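Local coordinates for peroxisomal membrane protein LPX1 (Saccharomyces cerevisiae, PDB 2Y6U), which hydrolyses acyl esters in peroxisomes, with acyl esterase, triacylglycerol lipase and phospholipase A activity, at the interface of chains A and B. Sequence-based numbering; all coordinates share one arbitrary frame. Chains: chain A/B, Peroxisomal membrane protein LPX1.

Contact 1: the interface of chains A and B. Residues chain A 110, 190, 264, 267-268; chain B 374, 377-378.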
# COMPACT_ATOMS: atom_id res chain seq x y z
N THR A 110 -15.52 -9.38 -12.70
CA THR A 110 -14.67 -9.75 -13.84
C THR A 110 -13.26 -9.12 -13.75
O THR A 110 -12.35 -9.55 -14.45
CB THR A 110 -15.31 -9.33 -15.12
OG1 THR A 110 -15.54 -7.92 -15.07
CG2 THR A 110 -16.68 -10.09 -15.25
N PRO A 190 -8.03 -4.31 -21.33
CA PRO A 190 -7.85 -5.75 -21.25
C PRO A 190 -7.97 -6.48 -22.61
O PRO A 190 -8.84 -6.16 -23.43
CB PRO A 190 -8.92 -6.19 -20.24
CG PRO A 190 -9.87 -5.10 -20.13
CD PRO A 190 -9.24 -3.84 -20.64
N LEU A 264 -10.05 -15.32 -16.38
CA LEU A 264 -9.85 -13.92 -16.05
C LEU A 264 -8.45 -13.56 -15.55
O LEU A 264 -8.07 -12.37 -15.58
CB LEU A 264 -10.88 -13.48 -14.99
CG LEU A 264 -12.32 -13.37 -15.41
CD1 LEU A 264 -13.32 -13.23 -14.27
CD2 LEU A 264 -12.49 -12.24 -16.47
N MET A 267 -6.67 -12.20 -18.78
CA MET A 267 -7.39 -11.35 -19.70
C MET A 267 -7.24 -9.87 -19.36
O MET A 267 -7.75 -9.03 -20.04
CB MET A 267 -8.88 -11.72 -19.64
CG MET A 267 -9.12 -13.17 -20.21
SD MET A 267 -10.81 -13.81 -19.85
CE MET A 267 -11.78 -12.73 -20.86
N ASN A 268 -6.52 -9.56 -18.29
CA ASN A 268 -6.61 -8.20 -17.70
C ASN A 268 -5.25 -7.54 -17.46
O ASN A 268 -5.20 -6.49 -16.79
CB ASN A 268 -7.24 -8.42 -16.31
CG ASN A 268 -8.02 -7.26 -15.86
OD1 ASN A 268 -8.51 -6.42 -16.66
ND2 ASN A 268 -8.07 -7.11 -14.53
N PHE B 374 -17.48 -9.18 -20.96
CA PHE B 374 -16.05 -8.86 -20.80
C PHE B 374 -15.21 -9.66 -21.79
O PHE B 374 -14.31 -9.10 -22.46
CB PHE B 374 -15.64 -9.11 -19.33
CG PHE B 374 -14.19 -8.89 -19.04
CD1 PHE B 374 -13.67 -7.65 -18.98
CD2 PHE B 374 -13.35 -9.95 -18.86
CE1 PHE B 374 -12.33 -7.49 -18.72
CE2 PHE B 374 -12.05 -9.80 -18.59
CZ PHE B 374 -11.52 -8.59 -18.51
N GLU B 377 -15.40 -8.12 -25.12
CA GLU B 377 -14.61 -6.92 -25.27
C GLU B 377 -13.07 -7.26 -25.27
O GLU B 377 -12.30 -6.61 -25.97
CB GLU B 377 -15.01 -5.85 -24.23
CG GLU B 377 -16.56 -5.68 -23.92
CD GLU B 377 -17.54 -5.65 -25.13
OE1 GLU B 377 -17.13 -5.26 -26.24
OE2 GLU B 377 -18.76 -5.98 -24.94
N ALA B 378 -12.65 -8.29 -24.56
CA ALA B 378 -11.21 -8.58 -24.45
C ALA B 378 -10.64 -9.48 -25.56
O ALA B 378 -9.43 -9.46 -25.84
CB ALA B 378 -10.89 -9.20 -23.06

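Contact 2: the interface of chains A and B. Residues chain A 275, 278-279, 282; chain B 156, 275, 279, 282.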
# COMPACT_ATOMS: atom_id res chain seq x y z
N PHE A 275 2.24 -0.49 -14.26
CA PHE A 275 2.58 0.06 -12.93
C PHE A 275 3.72 -0.73 -12.27
O PHE A 275 4.70 -0.18 -11.81
CB PHE A 275 1.36 0.05 -12.03
CG PHE A 275 1.69 0.56 -10.61
CD1 PHE A 275 1.74 1.89 -10.35
CD2 PHE A 275 2.07 -0.31 -9.65
CE1 PHE A 275 2.07 2.35 -9.04
CE2 PHE A 275 2.36 0.14 -8.36
CZ PHE A 275 2.35 1.46 -8.08
N SER A 278 7.01 -0.33 -14.34
CA SER A 278 7.64 0.97 -14.11
C SER A 278 8.42 1.07 -12.72
O SER A 278 9.22 2.03 -12.51
CB SER A 278 6.56 2.02 -14.12
OG SER A 278 7.15 3.32 -14.06
N ASN A 279 8.10 0.18 -11.81
CA ASN A 279 8.55 0.19 -10.45
C ASN A 279 9.52 -0.89 -10.03
O ASN A 279 10.05 -0.88 -8.88
CB ASN A 279 7.35 0.27 -9.48
CG ASN A 279 6.79 1.63 -9.49
OD1 ASN A 279 7.54 2.59 -9.22
ND2 ASN A 279 5.55 1.81 -9.97
N PHE A 282 12.66 0.03 -8.23
CA PHE A 282 12.68 0.40 -6.82
C PHE A 282 12.88 -0.80 -5.91
O PHE A 282 13.01 -0.65 -4.70
CB PHE A 282 11.41 1.18 -6.46
CG PHE A 282 11.41 2.55 -7.04
CD1 PHE A 282 12.37 3.48 -6.67
CD2 PHE A 282 10.49 2.91 -8.01
CE1 PHE A 282 12.30 4.77 -7.14
CE2 PHE A 282 10.47 4.15 -8.54
CZ PHE A 282 11.38 5.10 -8.14
N VAL B 156 -1.13 6.69 -5.45
CA VAL B 156 -0.20 5.78 -6.02
C VAL B 156 -0.32 4.39 -5.40
O VAL B 156 -0.32 3.35 -6.09
CB VAL B 156 1.27 6.31 -5.95
CG1 VAL B 156 2.25 5.17 -6.35
CG2 VAL B 156 1.44 7.61 -6.92
N PHE B 275 10.65 8.00 -5.58
CA PHE B 275 9.56 7.02 -5.76
C PHE B 275 8.24 7.70 -6.14
O PHE B 275 7.58 7.34 -7.09
CB PHE B 275 9.37 6.21 -4.49
CG PHE B 275 8.20 5.21 -4.61
CD1 PHE B 275 8.38 4.01 -5.24
CD2 PHE B 275 6.96 5.57 -4.25
CE1 PHE B 275 7.29 3.11 -5.36
CE2 PHE B 275 5.90 4.67 -4.35
CZ PHE B 275 6.08 3.46 -4.90
N ASN B 279 6.13 8.11 -10.09
CA ASN B 279 4.79 7.59 -10.09
C ASN B 279 3.66 8.57 -10.26
O ASN B 279 2.46 8.18 -10.38
CB ASN B 279 4.56 6.68 -8.86
CG ASN B 279 5.26 5.40 -9.06
OD1 ASN B 279 4.99 4.72 -10.07
ND2 ASN B 279 6.28 5.09 -8.25
N PHE B 282 1.01 7.94 -12.81
CA PHE B 282 -0.06 6.96 -12.61
C PHE B 282 -1.28 7.56 -11.94
O PHE B 282 -2.30 6.89 -11.79
CB PHE B 282 0.47 5.75 -11.83
CG PHE B 282 1.39 4.91 -12.66
CD1 PHE B 282 0.93 4.28 -13.80
CD2 PHE B 282 2.73 4.80 -12.34
CE1 PHE B 282 1.76 3.43 -14.49
CE2 PHE B 282 3.57 4.03 -13.07
CZ PHE B 282 3.12 3.35 -14.17
O HOH W 1 7.33 4.51 -11.60

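Contact 1: the interface of chains A and B
The phenyl ring of B:Phe374 plugs into a pocket on chain A lined by A:Thr110, A:Pro190, A:Leu264, A:Met267 and A:Asn268. The ring belongs to the extended C-terminal helix 360-378 of an alpha/beta hydrolase, which reaches over to the partner subunit of the dimer. CG of B:Phe374 lies anti to the backbone N (chi1 177°), pointing the ring away from its helix and into chain A. The CD2-CE2 side of the ring is pinched between two apolar ends: methyl CD2 of A:Leu264 comes from one side of the ring plane, 3.3 Å from CE2 of B:Phe374, and methyl CE of A:Met267 comes from the other, 3.7 Å from the same CE2. The A:Met267 chain is bent at its thioether (chi3 68°), which folds CE back towards the ring, and this side chain runs past B:Phe374 in the opposite sense. Across the ring, CG of A:Pro190 meets CE1 of B:Phe374 at 3.7 Å, on the same side of the plane as the methionine methyl. Carbonyl O of A:Thr110 lies 4.1 Å above the opposite face, towards the rim. At the deep end, the A:Asn268 amide is turned 81° from the ring plane, with OD1 4.1 Å from CZ of B:Phe374. One helical turn on, the methyl CB of B:Ala378 rests 3.7 Å from carbonyl O of A:Pro190.

Contact 2: the interface of chains A and B
A:Phe275 and B:Phe282, with their twins A:Phe282 and B:Phe275, form two aromatic clamps either side of a central pair of asparagines, A:Asn279 and B:Asn279. In each clamp the rings meet edge to face, planes 66° apart. CG of A:Phe275 lies anti to the backbone N (chi1 177°), which turns its CD1 edge towards the face of B:Phe282, 3.7 Å from CD2. The tip of B:Phe282 slides on to the helix backbone, CZ lying 3.6 Å from CA of A:Phe275. CG1 of B:Val156 closes in at the edge of the A:Phe275 ring, in its plane. Between the clamps ND2 of A:Asn279 donates a hydrogen bond to OD1 of B:Asn279 at 3.0 Å (163° at the hydrogen), and the reverse bond matches it. ND2 of A:Asn279 also donates to carbonyl O of A:Phe275 at 2.8 Å, a more bent bond, and sits over the centre of the A:Phe275 ring, as its twin does in chain B; these links fix the turn of the amide. The looser, hydrated side begins at the amide oxygens. Water 1 lies 2.7 Å from hydroxyl OG of A:Ser278 and 2.8 Å from OD1 of B:Asn279, and also touches OD1 of A:Asn279, bridging the subunits. In the fold, A:Phe275 and A:Asn279 lie on helix 273-279 and A:Phe282 on 3-10 turn 280-282, ahead of strand 286-292; B:Val156 lies near the end of helix 146-157, which follows the nucleophile elbow.

The C-alpha centres of contact 1 and contact 2 lie about 23 Å apart, and the two share no residue. Chain A nevertheless joins them closely in sequence: the loop carrying A:Met267 and A:Asn268 in contact 1 leads through 3-10 helix 269-271 into helix 273-279 of contact 2. Contact 2 spans the two-fold axis and pairs equivalent elements, whereas contact 1 lies off the axis and recurs with the chains exchanged, each C-terminal helix gripping the other subunit. The C-terminal helix takes part in dimer contacts but is dispensable for dimerization, so contact 2 may be among the regions that hold the subunits together without it.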